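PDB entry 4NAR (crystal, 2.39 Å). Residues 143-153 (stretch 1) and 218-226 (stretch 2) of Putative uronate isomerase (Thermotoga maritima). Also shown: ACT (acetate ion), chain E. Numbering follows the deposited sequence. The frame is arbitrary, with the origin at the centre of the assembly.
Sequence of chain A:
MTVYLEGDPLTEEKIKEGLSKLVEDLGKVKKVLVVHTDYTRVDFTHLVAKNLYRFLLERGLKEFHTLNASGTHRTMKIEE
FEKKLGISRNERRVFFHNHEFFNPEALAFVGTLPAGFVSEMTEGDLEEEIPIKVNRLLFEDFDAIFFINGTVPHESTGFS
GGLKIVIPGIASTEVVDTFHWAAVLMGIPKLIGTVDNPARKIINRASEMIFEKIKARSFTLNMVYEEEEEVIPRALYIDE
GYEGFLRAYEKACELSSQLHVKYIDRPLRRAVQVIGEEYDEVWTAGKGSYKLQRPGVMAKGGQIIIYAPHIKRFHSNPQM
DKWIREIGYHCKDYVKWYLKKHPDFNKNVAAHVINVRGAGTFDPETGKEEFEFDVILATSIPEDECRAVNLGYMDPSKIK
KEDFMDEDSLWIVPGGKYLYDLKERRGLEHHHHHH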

# COMPACT_ATOMS: atom_id res chain seq x y z
N ASP A 143 19.84 3.92 17.96
CA ASP A 143 20.88 4.81 17.44
C ASP A 143 20.58 5.18 16.00
O ASP A 143 20.97 6.25 15.52
CB ASP A 143 22.26 4.15 17.55
CG ASP A 143 22.69 3.94 19.00
OD1 ASP A 143 23.08 2.80 19.34
OD2 ASP A 143 22.64 4.93 19.78
N ALA A 144 19.90 4.28 15.29
CA ALA A 144 19.48 4.56 13.93
C ALA A 144 18.23 3.77 13.60
O ALA A 144 18.04 2.64 14.10
CB ALA A 144 20.59 4.25 12.93
N ILE A 145 17.38 4.37 12.78
CA ILE A 145 16.19 3.71 12.29
C ILE A 145 16.22 3.77 10.77
O ILE A 145 16.32 4.86 10.19
CB ILE A 145 14.92 4.37 12.80
CG1 ILE A 145 14.97 4.49 14.32
CG2 ILE A 145 13.71 3.56 12.37
CD1 ILE A 145 13.68 5.00 14.94
N PHE A 146 16.12 2.61 10.14
CA PHE A 146 16.21 2.50 8.69
C PHE A 146 14.87 2.08 8.17
O PHE A 146 14.34 1.04 8.54
CB PHE A 146 17.25 1.44 8.33
CG PHE A 146 18.59 1.69 8.96
CD1 PHE A 146 18.95 1.04 10.13
CD2 PHE A 146 19.49 2.58 8.38
CE1 PHE A 146 20.19 1.27 10.72
CE2 PHE A 146 20.73 2.82 8.96
CZ PHE A 146 21.08 2.15 10.13
N PHE A 147 14.29 2.91 7.32
CA PHE A 147 13.01 2.58 6.73
C PHE A 147 13.25 2.15 5.28
O PHE A 147 13.56 2.99 4.42
CB PHE A 147 12.08 3.79 6.75
CG PHE A 147 11.77 4.34 8.13
CD1 PHE A 147 10.56 4.04 8.75
CD2 PHE A 147 12.67 5.18 8.79
CE1 PHE A 147 10.25 4.57 10.02
CE2 PHE A 147 12.38 5.71 10.05
CZ PHE A 147 11.17 5.41 10.66
N ILE A 148 13.12 0.85 5.00
CA ILE A 148 13.25 0.37 3.63
C ILE A 148 11.85 0.37 3.01
O ILE A 148 11.01 -0.50 3.29
CB ILE A 148 13.85 -1.05 3.57
CG1 ILE A 148 15.14 -1.12 4.42
CG2 ILE A 148 14.12 -1.47 2.13
CD1 ILE A 148 15.71 -2.52 4.58
N ASN A 149 11.58 1.36 2.17
CA ASN A 149 10.25 1.50 1.59
C ASN A 149 10.33 1.35 0.06
O ASN A 149 11.42 1.29 -0.50
CB ASN A 149 9.66 2.85 1.99
CG ASN A 149 10.61 4.02 1.69
OD1 ASN A 149 10.45 4.70 0.67
ND2 ASN A 149 11.59 4.27 2.58
N GLY A 150 9.18 1.28 -0.61
CA GLY A 150 9.18 1.09 -2.05
C GLY A 150 8.12 1.92 -2.73
O GLY A 150 7.00 2.10 -2.20
N THR A 151 8.45 2.41 -3.93
CA THR A 151 7.59 3.38 -4.62
C THR A 151 6.98 2.84 -5.91
O THR A 151 7.70 2.38 -6.82
CB THR A 151 8.33 4.72 -4.89
OG1 THR A 151 8.67 5.35 -3.65
CG2 THR A 151 7.46 5.66 -5.72
N VAL A 152 5.66 2.94 -5.98
CA VAL A 152 4.86 2.37 -7.05
C VAL A 152 3.55 3.18 -7.07
O VAL A 152 3.18 3.79 -6.07
CB VAL A 152 4.62 0.86 -6.74
CG1 VAL A 152 3.19 0.41 -7.02
CG2 VAL A 152 5.62 -0.01 -7.51
N PRO A 153 2.87 3.24 -8.23
CA PRO A 153 1.63 4.04 -8.22
C PRO A 153 0.61 3.42 -7.27
O PRO A 153 0.50 2.19 -7.22
CB PRO A 153 1.13 3.93 -9.66
CG PRO A 153 2.33 3.52 -10.46
CD PRO A 153 3.16 2.67 -9.56
N SER A 218 17.35 8.99 11.42
CA SER A 218 16.36 8.28 10.60
C SER A 218 16.71 8.22 9.12
O SER A 218 16.89 9.26 8.48
CB SER A 218 14.99 8.95 10.72
OG SER A 218 14.44 8.67 11.99
N PHE A 219 16.72 7.03 8.54
CA PHE A 219 17.06 6.93 7.13
C PHE A 219 15.93 6.40 6.30
O PHE A 219 15.17 5.54 6.73
CB PHE A 219 18.33 6.11 6.93
CG PHE A 219 19.50 6.66 7.69
CD1 PHE A 219 20.24 7.72 7.16
CD2 PHE A 219 19.81 6.20 8.96
CE1 PHE A 219 21.31 8.27 7.87
CE2 PHE A 219 20.88 6.75 9.69
CZ PHE A 219 21.63 7.79 9.14
N THR A 220 15.80 6.95 5.10
CA THR A 220 14.91 6.38 4.12
C THR A 220 15.74 5.69 3.06
O THR A 220 16.74 6.23 2.56
CB THR A 220 13.97 7.43 3.48
OG1 THR A 220 13.21 6.79 2.44
CG2 THR A 220 14.76 8.62 2.87
N LEU A 221 15.35 4.46 2.76
CA LEU A 221 15.98 3.69 1.70
C LEU A 221 14.83 3.35 0.75
O LEU A 221 14.12 2.36 0.93
CB LEU A 221 16.67 2.44 2.29
CG LEU A 221 17.74 2.76 3.35
CD1 LEU A 221 17.16 2.89 4.75
CD2 LEU A 221 18.88 1.74 3.34
N ASN A 222 14.62 4.24 -0.22
CA ASN A 222 13.44 4.24 -1.08
C ASN A 222 13.73 3.48 -2.38
O ASN A 222 14.47 3.94 -3.25
CB ASN A 222 13.02 5.69 -1.35
CG ASN A 222 11.59 5.81 -1.88
OD1 ASN A 222 11.04 4.87 -2.48
ND2 ASN A 222 10.97 6.98 -1.65
N MSE A 223 13.14 2.29 -2.50
CA MSE A 223 13.37 1.41 -3.63
C MSE A 223 12.46 1.73 -4.81
O MSE A 223 11.30 2.13 -4.63
CB MSE A 223 13.11 -0.03 -3.22
CG MSE A 223 14.09 -0.61 -2.20
SE MSE A 223 13.47 -2.38 -1.63
CE MSE A 223 11.72 -1.93 -0.91
N VAL A 224 12.97 1.51 -6.02
CA VAL A 224 12.13 1.48 -7.21
C VAL A 224 12.54 0.25 -8.04
O VAL A 224 13.73 -0.07 -8.15
CB VAL A 224 12.24 2.78 -8.04
CG1 VAL A 224 11.22 2.80 -9.17
CG2 VAL A 224 12.05 4.01 -7.16
N TYR A 225 11.56 -0.45 -8.60
CA TYR A 225 11.84 -1.69 -9.31
C TYR A 225 10.77 -2.00 -10.35
O TYR A 225 9.67 -1.45 -10.33
CB TYR A 225 11.92 -2.86 -8.32
CG TYR A 225 10.77 -2.82 -7.35
CD1 TYR A 225 10.90 -2.12 -6.15
CD2 TYR A 225 9.55 -3.45 -7.62
CE1 TYR A 225 9.84 -2.04 -5.25
CE2 TYR A 225 8.49 -3.38 -6.72
CZ TYR A 225 8.64 -2.67 -5.54
OH TYR A 225 7.61 -2.59 -4.62
N GLU A 226 11.12 -2.91 -11.26
CA GLU A 226 10.15 -3.49 -12.17
C GLU A 226 9.85 -4.91 -11.73
O GLU A 226 10.66 -5.56 -11.06
CB GLU A 226 10.69 -3.51 -13.59
CG GLU A 226 10.80 -2.14 -14.21
CD GLU A 226 11.90 -2.08 -15.25
OE1 GLU A 226 12.64 -3.09 -15.39
OE2 GLU A 226 12.03 -1.03 -15.91
C ACT E . 5.47 1.54 1.66
O ACT E . 4.69 2.26 1.01
OXT ACT E . 6.64 1.56 1.26
CH3 ACT E . 4.99 0.71 2.83
O HOH W 1 9.00 0.12 -7.47

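Two parallel strands lie side by side here, and the rule of the contact is alternation: the backbone zips the pair while side chains from matched positions go to the same face of the sheet. Ser218 pairs with Ile145 and sends its CA toward Ile145 O, a CA-H...O contact of 3.4 Å; its OG lies at the edge of the Phe147 ring, 4.1 Å from CE2.

Phe219 sets the ladder. Its N donates to Ile145 O at 2.8 Å and its O accepts from Phe147 N at 2.8 Å, so one residue bonds on both sides of its partner Phe146, as parallel pairing requires. The Phe219 and Phe146 rings are nearly parallel, at 16°, but slid apart, with centroids 5.5 Å apart; Ala144 CB closes on the edge of the Phe219 ring, 4.1 Å from CE2.

Thr220, on the other face, accepts at OG1 from Asn149 ND2 (3.0 Å), a diagonal side-chain bond laid over the backbone ladder. Leu221 repeats the pattern of Phe219: its N donates to Phe147 O at 2.8 Å and its O accepts from Asn149 N at 3.0 Å. Its CD1 reaches Phe146 CB at 3.9 Å, continuing the apolar face.

Asn222 returns to the face of Thr220 and Asn149, where its OD1 sits 2.7 Å from Thr151 OG1. Selenomethionine Met223 donates from N to Asn149 O (2.8 Å) and accepts at O from Thr151 N (2.9 Å). Opposite it is Gly150, where an ideal CB would fall a tight 3.5 Å from Met223 CE and 3.4 Å from Tyr225 CE1; Met223 CE also meets Ile148 CG2 at 3.9 Å.

Beyond Val224 the direct ladder gives way to water 1, which accepts from Tyr225 N at 2.9 Å and donates to Thr151 O at 2.7 Å, bridging the two stretches as their backbones move apart.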